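Local coordinates for putative phthiocerol dimycocerosate transporter LppX (Mycobacterium tuberculosis, PDB 2BYO), which might carry phthiocerol dimycocerosates from the cell membrane to the outer membrane, and holds fatty acids in a large hydrophobic cavity, at residues A[37-42]-A[199-204]; A[170-175]-A[183-188]. All coordinates share one frame; numbering follows the deposited sequence.

Interaction 1. Residues A[37-42]-A[199-204]; sequences GLTSVH and KWNEPV. With ZN (zinc ion), chain C.
Asn201 reaches across to Thr39 and Ser40. From CB the chain leaves with CG anti to the carbonyl carbon (chi1 -67°). CG and ND2 then pass beside the Leu38 methyl CD2, ND2 lying 4.1 Å from it. OD1 takes the Thr39 backbone N at 2.7 Å, with the donor in the plane of the amide carbonyl. The same oxygen draws a weak, longer bond from Ser40 N. One side-chain oxygen thus accepts from two successive backbone N-H groups, the second only weakly, where the 37-42 segment enters its strand. The backbone of Asn201 is tied as well. Its N donates an almost straight bond (171°) to Ser40 O at 2.8 Å.

These bonds dock a type II beta turn, Lys199 to Glu202, on the start of strand 40-49. The turn follows strand 191-198, the neighbour of 40-49 in the antiparallel sheet of the U-shaped beta-half-barrel. Ser40 OG donates to Glu202 O at 2.8 Å, from well above the carbonyl plane.

Trp200 sets CD1 against Leu38 CD2 at 3.7 Å, edge on. Val41 CG2 also touches Trp200 CD1. Trp200 NE1 hydrogen-bonds Gln197 OE1, and its ring stacks on His180. His42 CB packs on Lys199 CB and CD. His42 NE2 binds a zinc ion at 2.0 Å with two waters and Asp61; ND1 joins Asp63 at another zinc.

Interaction 2. Residues A[170-175]-A[183-188]; sequences TVWIAQ and RASIDL. With LNL (alpha-linolenic acid), chain K.
Arg183 faces Trp172 in an antiparallel hydrogen-bonded pair. Trp172 N donates to Arg183 O at 2.8 Å, and the return bond from Arg183 N to Trp172 O is weak. The Arg183 chain runs out with CG anti to the backbone N (chi1 -177°), which lays its methylenes over the indole. CG sits 3.4 Å from Trp172 CE3. CD makes a CH-pi contact 4.1 Å from the centroid of the six-membered ring. Thr170 CG2 lies against the opposite face, toward its rim, so the ring is held between the two. The guanidinium plane stands steeply to the indole, 79° away. Arg183 NE hydrogen-bonds Thr196 OG1 on the adjacent strand 191-198; Trp172 NE1 reaches past strand 142-151 to hydrogen-bond Glu137 OE1 on strand 129-139.

Ala184 pairs with Val171 on the other face of the sheet, in a non-hydrogen-bonded pair. Ala184 CA gives a CA-H...O contact to Thr170 O, and its CB faces Val171 CG1. Its carbonyl oxygen lies 3.7 Å from C16 of a bound alpha-linolenic acid, while Val171 touches docosahexaenoic acid. This face belongs to the lipid cavity of the half-barrel.

Ser185 closes the ladder with Thr170. Thr170 N bonds Ser185 O at 2.8 Å, and Ser185 N returns to Thr170 O at 2.9 Å. Ser185 OG lies at the indole edge, 3.7 Å from Trp172 CZ3. One water bridges it to Thr170 OG1.

Ile186 turns its side chain to the lipid side, where CG2 meets the acyl chain and helix 153-159 covers it.

The hairpin of strands 167-174 and 181-187 is therefore two-sided. Polar and aromatic groups lie on the Trp172 face, and aliphatic groups on the Ala184 face suit a wall that meets acyl chains.

Both contacts belong to the same antiparallel sheet, and their centres lie 19 Å apart. Their nearest atoms are about 6 Å apart and do not touch. Along the chain, interaction 2 is nested inside the loop that interaction 1 closes. Interaction 2 joins neighbouring strands 167-174 and 181-187 of one hairpin, part of the sheet wall facing the lipids. Interaction 1 fastens the turn after strand 191-198 to the start of strand 40-49, near one of the lipids. In the sheet the order runs 40-49, 191-198, 181-187, 167-174. Val171 belongs to the docosahexaenoic acid pocket, and the side chain of Val41 comes within about 4 Å of the same ligand.

Interaction 1. Residues A[37-42]-A[199-204]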
ATOM      1  N   GLY A  37      13.386   3.845   3.305  1.00 34.68           N
ATOM      2  CA  GLY A  37      14.314   4.974   3.221  1.00 35.50           C
ATOM      3  C   GLY A  37      13.796   6.232   2.537  1.00 33.89           C
ATOM      4  O   GLY A  37      14.499   7.239   2.484  1.00 34.38           O
ATOM      5  N   LEU A  38      12.583   6.181   2.004  1.00 32.89           N
ATOM      6  CA  LEU A  38      11.987   7.323   1.295  1.00 31.73           C
ATOM      7  C   LEU A  38      11.686   8.505   2.212  1.00 32.98           C
ATOM      8  O   LEU A  38      11.226   8.331   3.341  1.00 33.19           O
ATOM      9  CB  LEU A  38      10.683   6.891   0.610  1.00 30.60           C
ATOM     10  CG  LEU A  38      10.825   5.894  -0.536  1.00 29.45           C
ATOM     11  CD1 LEU A  38       9.471   5.323  -0.927  1.00 29.86           C
ATOM     12  CD2 LEU A  38      11.488   6.557  -1.738  1.00 28.97           C
ATOM     13  N   THR A  39      11.972   9.708   1.716  1.00 33.11           N
ATOM     14  CA  THR A  39      11.594  10.939   2.383  1.00 33.93           C
ATOM     15  C   THR A  39      10.150  11.268   2.011  1.00 32.37           C
ATOM     16  O   THR A  39       9.386  11.825   2.816  1.00 32.51           O
ATOM     17  CB  THR A  39      12.506  12.094   1.937  1.00 34.56           C
ATOM     18  OG1 THR A  39      13.877  11.706   2.082  1.00 39.96           O
ATOM     19  CG2 THR A  39      12.254  13.339   2.764  1.00 38.87           C
ATOM     20  N   SER A  40       9.781  10.948   0.774  1.00 30.63           N
ATOM     21  CA  SER A  40       8.439  11.254   0.270  1.00 29.07           C
ATOM     22  C   SER A  40       8.106  10.370  -0.916  1.00 27.41           C
ATOM     23  O   SER A  40       8.997   9.829  -1.563  1.00 26.57           O
ATOM     24  CB  SER A  40       8.315  12.735  -0.109  1.00 29.49           C
ATOM     25  OG  SER A  40       9.187  13.076  -1.174  1.00 30.59           O
ATOM     26  N   VAL A  41       6.817  10.207  -1.184  1.00 25.98           N
ATOM     27  CA  VAL A  41       6.368   9.352  -2.268  1.00 25.99           C
ATOM     28  C   VAL A  41       4.917   9.713  -2.610  1.00 25.62           C
ATOM     29  O   VAL A  41       4.206  10.254  -1.777  1.00 24.92           O
ATOM     30  CB  VAL A  41       6.505   7.840  -1.871  1.00 24.81           C
ATOM     31  CG1 VAL A  41       5.554   7.477  -0.739  1.00 24.24           C
ATOM     32  CG2 VAL A  41       6.285   6.923  -3.065  1.00 24.52           C
ATOM     33  N   HIS A  42       4.510   9.454  -3.846  1.00 26.06           N
ATOM     34  CA  HIS A  42       3.105   9.562  -4.242  1.00 26.66           C
ATOM     35  C   HIS A  42       2.571   8.140  -4.299  1.00 27.15           C
ATOM     36  O   HIS A  42       3.260   7.242  -4.807  1.00 26.85           O
ATOM     37  CB  HIS A  42       2.984  10.261  -5.598  1.00 27.10           C
ATOM     38  CG  HIS A  42       1.574  10.433  -6.078  1.00 26.84           C
ATOM     39  ND1 HIS A  42       0.846  11.584  -5.858  1.00 27.33           N
ATOM     40  CD2 HIS A  42       0.776   9.617  -6.805  1.00 24.68           C
ATOM     41  CE1 HIS A  42      -0.344  11.461  -6.416  1.00 26.22           C
ATOM     42  NE2 HIS A  42      -0.417  10.270  -6.981  1.00 28.01           N
ATOM     43  N   LYS A 199       6.988   9.204  -7.918  1.00 25.90           N
ATOM     44  CA  LYS A 199       7.440  10.510  -7.399  1.00 26.92           C
ATOM     45  C   LYS A 199       8.319  10.387  -6.156  1.00 26.61           C
ATOM     46  O   LYS A 199       8.309  11.241  -5.272  1.00 26.46           O
ATOM     47  CB  LYS A 199       6.248  11.447  -7.144  1.00 28.35           C
ATOM     48  CG  LYS A 199       5.318  11.590  -8.372  1.00 28.92           C
ATOM     49  CD  LYS A 199       4.333  12.730  -8.215  1.00 29.28           C
ATOM     50  CE  LYS A 199       4.932  14.083  -8.556  1.00 31.05           C
ATOM     51  NZ  LYS A 199       5.071  14.305 -10.023  1.00 31.32           N
ATOM     52  N   TRP A 200       9.099   9.315  -6.120  1.00 27.23           N
ATOM     53  CA  TRP A 200       9.970   9.022  -4.991  1.00 27.20           C
ATOM     54  C   TRP A 200      10.868  10.210  -4.715  1.00 28.16           C
ATOM     55  O   TRP A 200      11.575  10.666  -5.609  1.00 28.83           O
ATOM     56  CB  TRP A 200      10.828   7.791  -5.292  1.00 27.30           C
ATOM     57  CG  TRP A 200       9.999   6.555  -5.591  1.00 26.83           C
ATOM     58  CD1 TRP A 200       9.488   5.666  -4.682  1.00 26.39           C
ATOM     59  CD2 TRP A 200       9.590   6.081  -6.889  1.00 27.10           C
ATOM     60  NE1 TRP A 200       8.792   4.662  -5.336  1.00 25.98           N
ATOM     61  CE2 TRP A 200       8.842   4.891  -6.686  1.00 24.82           C
ATOM     62  CE3 TRP A 200       9.796   6.539  -8.203  1.00 25.94           C
ATOM     63  CZ2 TRP A 200       8.286   4.164  -7.743  1.00 25.00           C
ATOM     64  CZ3 TRP A 200       9.248   5.811  -9.259  1.00 25.63           C
ATOM     65  CH2 TRP A 200       8.497   4.633  -9.017  1.00 26.03           C
ATOM     66  N   ASN A 201      10.812  10.709  -3.479  1.00 28.13           N
ATOM     67  CA  ASN A 201      11.647  11.798  -3.019  1.00 30.37           C
ATOM     68  C   ASN A 201      11.467  13.122  -3.775  1.00 30.56           C
ATOM     69  O   ASN A 201      12.312  14.016  -3.694  1.00 32.18           O
ATOM     70  CB  ASN A 201      13.115  11.355  -2.964  1.00 31.46           C
ATOM     71  CG  ASN A 201      13.361  10.290  -1.904  1.00 33.70           C
ATOM     72  OD1 ASN A 201      12.687  10.260  -0.877  1.00 33.60           O
ATOM     73  ND2 ASN A 201      14.339   9.430  -2.138  1.00 32.61           N
ATOM     74  N   GLU A 202      10.346  13.265  -4.479  1.00 29.87           N
ATOM     75  CA  GLU A 202       9.965  14.558  -5.041  1.00 31.00           C
ATOM     76  C   GLU A 202       9.190  15.297  -3.951  1.00 32.91           C
ATOM     77  O   GLU A 202       8.370  14.695  -3.261  1.00 33.71           O
ATOM     78  CB  GLU A 202       9.141  14.383  -6.319  1.00 29.40           C
ATOM     79  CG  GLU A 202       9.942  13.692  -7.438  1.00 28.79           C
ATOM     80  CD  GLU A 202       9.144  13.417  -8.709  1.00 28.28           C
ATOM     81  OE1 GLU A 202       8.134  14.097  -8.970  1.00 30.89           O
ATOM     82  OE2 GLU A 202       9.528  12.497  -9.456  1.00 29.05           O
ATOM     83  N   PRO A 203       9.462  16.591  -3.773  1.00 35.30           N
ATOM     84  CA  PRO A 203       8.910  17.300  -2.625  1.00 38.25           C
ATOM     85  C   PRO A 203       7.381  17.380  -2.636  1.00 38.87           C
ATOM     86  O   PRO A 203       6.764  17.372  -3.690  1.00 39.26           O
ATOM     87  CB  PRO A 203       9.568  18.690  -2.709  1.00 41.50           C
ATOM     88  CG  PRO A 203      10.043  18.829  -4.097  1.00 39.98           C
ATOM     89  CD  PRO A 203      10.298  17.457  -4.618  1.00 37.34           C
ATOM     90  N   VAL A 204       6.784  17.392  -1.453  1.00 40.42           N
ATOM     91  CA  VAL A 204       5.330  17.380  -1.304  1.00 40.81           C
ATOM     92  C   VAL A 204       4.943  18.476  -0.335  1.00 43.77           C
ATOM     93  O   VAL A 204       5.742  18.879   0.507  1.00 43.88           O
ATOM     94  CB  VAL A 204       4.788  16.005  -0.769  1.00 39.14           C
ATOM     95  CG1 VAL A 204       5.071  14.884  -1.741  1.00 35.63           C
ATOM     96  CG2 VAL A 204       5.349  15.659   0.627  1.00 40.72           C
TER
HETATM   97 ZN    ZN C1209      -1.704  10.042  -8.439  1.00 39.16          ZN
HETATM   98  O   HOH W   1      -0.596   9.150 -10.201  1.00 26.77           O
HETATM   99  O   HOH W   2      -2.651  12.192  -9.045  1.00 20.43           O

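Interaction 2. Residues A[170-175]-A[183-188]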
ATOM      1  N   THR A 170       1.175  -9.918  -5.106  1.00 30.01           N
ATOM      2  CA  THR A 170       2.168  -9.669  -6.142  1.00 28.40           C
ATOM      3  C   THR A 170       2.913  -8.376  -5.840  1.00 27.75           C
ATOM      4  O   THR A 170       2.320  -7.429  -5.321  1.00 26.28           O
ATOM      5  CB  THR A 170       1.515  -9.528  -7.526  1.00 28.85           C
ATOM      6  OG1 THR A 170       0.633 -10.635  -7.762  1.00 30.81           O
ATOM      7  CG2 THR A 170       2.608  -9.481  -8.647  1.00 28.36           C
ATOM      8  N   VAL A 171       4.212  -8.352  -6.129  1.00 26.46           N
ATOM      9  CA  VAL A 171       4.990  -7.116  -6.061  1.00 26.39           C
ATOM     10  C   VAL A 171       5.732  -6.926  -7.375  1.00 25.35           C
ATOM     11  O   VAL A 171       6.114  -7.907  -8.024  1.00 24.38           O
ATOM     12  CB  VAL A 171       6.015  -7.097  -4.887  1.00 26.44           C
ATOM     13  CG1 VAL A 171       5.295  -7.196  -3.539  1.00 29.48           C
ATOM     14  CG2 VAL A 171       7.064  -8.197  -5.025  1.00 28.63           C
ATOM     15  N   TRP A 172       5.927  -5.665  -7.748  1.00 24.81           N
ATOM     16  CA  TRP A 172       6.675  -5.294  -8.938  1.00 24.52           C
ATOM     17  C   TRP A 172       7.809  -4.378  -8.519  1.00 25.23           C
ATOM     18  O   TRP A 172       7.569  -3.277  -7.996  1.00 23.84           O
ATOM     19  CB  TRP A 172       5.767  -4.567  -9.916  1.00 25.32           C
ATOM     20  CG  TRP A 172       4.751  -5.428 -10.622  1.00 24.78           C
ATOM     21  CD1 TRP A 172       4.885  -5.990 -11.857  1.00 26.47           C
ATOM     22  CD2 TRP A 172       3.435  -5.781 -10.162  1.00 27.31           C
ATOM     23  NE1 TRP A 172       3.749  -6.684 -12.190  1.00 27.02           N
ATOM     24  CE2 TRP A 172       2.843  -6.578 -11.170  1.00 27.95           C
ATOM     25  CE3 TRP A 172       2.704  -5.519  -8.994  1.00 25.86           C
ATOM     26  CZ2 TRP A 172       1.548  -7.100 -11.052  1.00 29.11           C
ATOM     27  CZ3 TRP A 172       1.422  -6.041  -8.877  1.00 27.18           C
ATOM     28  CH2 TRP A 172       0.861  -6.829  -9.898  1.00 27.70           C
ATOM     29  N   ILE A 173       9.038  -4.833  -8.750  1.00 25.82           N
ATOM     30  CA  ILE A 173      10.226  -4.199  -8.205  1.00 26.05           C
ATOM     31  C   ILE A 173      11.078  -3.676  -9.337  1.00 27.00           C
ATOM     32  O   ILE A 173      11.485  -4.437 -10.211  1.00 26.72           O
ATOM     33  CB  ILE A 173      11.057  -5.191  -7.344  1.00 26.44           C
ATOM     34  CG1 ILE A 173      10.219  -5.683  -6.157  1.00 26.04           C
ATOM     35  CG2 ILE A 173      12.346  -4.532  -6.836  1.00 27.19           C
ATOM     36  CD1 ILE A 173      10.765  -6.927  -5.515  1.00 27.99           C
ATOM     37  N   ALA A 174      11.361  -2.373  -9.301  1.00 27.74           N
ATOM     38  CA  ALA A 174      12.109  -1.708 -10.367  1.00 28.16           C
ATOM     39  C   ALA A 174      13.432  -2.417 -10.616  1.00 29.63           C
ATOM     40  O   ALA A 174      14.083  -2.896  -9.672  1.00 30.40           O
ATOM     41  CB  ALA A 174      12.358  -0.251 -10.010  1.00 28.19           C
ATOM     42  N   GLN A 175      13.824  -2.483 -11.888  1.00 30.51           N
ATOM     43  CA  GLN A 175      15.110  -3.067 -12.284  1.00 31.36           C
ATOM     44  C   GLN A 175      16.159  -2.002 -12.596  1.00 32.33           C
ATOM     45  O   GLN A 175      17.199  -2.308 -13.149  1.00 34.43           O
ATOM     46  CB  GLN A 175      14.918  -3.969 -13.499  1.00 31.53           C
ATOM     47  CG  GLN A 175      13.985  -5.144 -13.241  1.00 30.63           C
ATOM     48  CD  GLN A 175      13.570  -5.849 -14.514  1.00 32.44           C
ATOM     49  OE1 GLN A 175      13.784  -5.341 -15.618  1.00 31.51           O
ATOM     50  NE2 GLN A 175      12.959  -7.027 -14.367  1.00 29.32           N
ATOM     51  N   ARG A 183       4.801  -1.324  -7.621  1.00 24.13           N
ATOM     52  CA  ARG A 183       3.454  -1.765  -7.355  1.00 25.35           C
ATOM     53  C   ARG A 183       3.422  -2.983  -6.425  1.00 25.69           C
ATOM     54  O   ARG A 183       4.349  -3.813  -6.396  1.00 24.21           O
ATOM     55  CB  ARG A 183       2.744  -2.057  -8.687  1.00 25.47           C
ATOM     56  CG  ARG A 183       1.275  -2.479  -8.603  1.00 26.35           C
ATOM     57  CD  ARG A 183       0.634  -2.495  -9.992  1.00 27.43           C
ATOM     58  NE  ARG A 183       0.433  -1.135 -10.494  1.00 28.27           N
ATOM     59  CZ  ARG A 183       0.048  -0.834 -11.730  1.00 30.95           C
ATOM     60  NH1 ARG A 183      -0.155  -1.789 -12.628  1.00 30.75           N
ATOM     61  NH2 ARG A 183      -0.122   0.438 -12.075  1.00 32.94           N
ATOM     62  N   ALA A 184       2.339  -3.058  -5.657  1.00 26.68           N
ATOM     63  CA  ALA A 184       2.040  -4.201  -4.815  1.00 27.51           C
ATOM     64  C   ALA A 184       0.541  -4.407  -4.825  1.00 28.30           C
ATOM     65  O   ALA A 184      -0.224  -3.448  -4.767  1.00 28.81           O
ATOM     66  CB  ALA A 184       2.534  -3.952  -3.408  1.00 28.47           C
ATOM     67  N   SER A 185       0.110  -5.653  -4.909  1.00 28.26           N
ATOM     68  CA  SER A 185      -1.306  -5.932  -4.892  1.00 30.07           C
ATOM     69  C   SER A 185      -1.619  -7.253  -4.188  1.00 30.45           C
ATOM     70  O   SER A 185      -0.769  -8.139  -4.083  1.00 29.99           O
ATOM     71  CB  SER A 185      -1.886  -5.902  -6.314  1.00 30.02           C
ATOM     72  OG  SER A 185      -1.589  -7.078  -7.024  1.00 33.18           O
ATOM     73  N   ILE A 186      -2.843  -7.342  -3.687  1.00 30.87           N
ATOM     74  CA  ILE A 186      -3.313  -8.508  -2.979  1.00 33.55           C
ATOM     75  C   ILE A 186      -4.722  -8.815  -3.471  1.00 35.27           C
ATOM     76  O   ILE A 186      -5.537  -7.911  -3.681  1.00 35.88           O
ATOM     77  CB  ILE A 186      -3.246  -8.320  -1.440  1.00 33.92           C
ATOM     78  CG1 ILE A 186      -3.617  -9.620  -0.718  1.00 36.54           C
ATOM     79  CG2 ILE A 186      -4.125  -7.163  -0.969  1.00 35.22           C
ATOM     80  CD1 ILE A 186      -3.311  -9.593   0.764  1.00 38.75           C
ATOM     81  N   ASP A 187      -4.973 -10.098  -3.686  1.00 37.37           N
ATOM     82  CA  ASP A 187      -6.265 -10.583  -4.131  1.00 39.22           C
ATOM     83  C   ASP A 187      -6.907 -11.151  -2.894  1.00 41.84           C
ATOM     84  O   ASP A 187      -6.513 -12.211  -2.416  1.00 41.75           O
ATOM     85  CB  ASP A 187      -6.083 -11.645  -5.211  1.00 40.67           C
ATOM     86  CG  ASP A 187      -7.349 -12.433  -5.497  1.00 43.40           C
ATOM     87  OD1 ASP A 187      -8.485 -11.921  -5.310  1.00 50.03           O
ATOM     88  OD2 ASP A 187      -7.191 -13.591  -5.936  1.00 51.99           O
ATOM     89  N   LEU A 188      -7.860 -10.399  -2.360  1.00 43.27           N
ATOM     90  CA  LEU A 188      -8.623 -10.808  -1.218  1.00 48.18           C
ATOM     91  C   LEU A 188      -9.784 -11.632  -1.794  1.00 50.13           C
ATOM     92  O   LEU A 188      -9.991 -11.660  -3.004  1.00 50.06           O
ATOM     93  CB  LEU A 188      -9.111  -9.579  -0.443  1.00 48.53           C
ATOM     94  CG  LEU A 188      -8.026  -8.537  -0.110  1.00 47.71           C
ATOM     95  CD1 LEU A 188      -8.646  -7.185   0.251  1.00 48.65           C
ATOM     96  CD2 LEU A 188      -7.125  -9.030   1.015  1.00 48.33           C
TER
HETATM   97  O1  LNL K1217      -2.242   4.940   6.911  1.00 70.19           O
HETATM   98  C1  LNL K1217      -2.371   5.861   6.070  1.00 68.63           C
HETATM   99  O2  LNL K1217      -3.425   6.010   5.408  1.00 70.08           O
HETATM  100  C2  LNL K1217      -1.229   6.841   5.864  1.00 67.94           C
HETATM  101  C3  LNL K1217      -0.364   6.469   4.666  1.00 66.97           C
HETATM  102  C4  LNL K1217      -0.980   6.913   3.333  1.00 66.63           C
HETATM  103  C5  LNL K1217      -1.489   5.779   2.430  1.00 66.24           C
HETATM  104  C6  LNL K1217      -0.527   4.586   2.285  1.00 66.63           C
HETATM  105  C7  LNL K1217      -1.284   3.311   1.902  1.00 66.44           C
HETATM  106  C8  LNL K1217      -1.774   2.509   3.113  1.00 65.85           C
HETATM  107  C9  LNL K1217      -1.775   1.001   2.847  1.00 64.83           C
HETATM  108  C10 LNL K1217      -3.173   0.399   2.706  1.00 63.34           C
HETATM  109  C11 LNL K1217      -3.521   0.256   1.237  1.00 61.91           C
HETATM  110  C12 LNL K1217      -3.036  -0.714   0.449  1.00 59.92           C
HETATM  111  C13 LNL K1217      -2.091  -1.801   0.926  1.00 58.98           C
HETATM  112  C14 LNL K1217      -1.303  -2.402  -0.238  1.00 57.69           C
HETATM  113  C15 LNL K1217      -1.968  -3.621  -0.877  1.00 55.04           C
HETATM  114  C16 LNL K1217      -0.936  -4.659  -1.321  1.00 54.39           C
HETATM  115  C17 LNL K1217      -0.363  -5.449  -0.141  1.00 54.52           C
HETATM  116  C18 LNL K1217       0.553  -6.579  -0.570  1.00 53.13           C
HETATM  117  O   HOH W   3      -2.184 -10.060  -6.486  1.00 37.14           O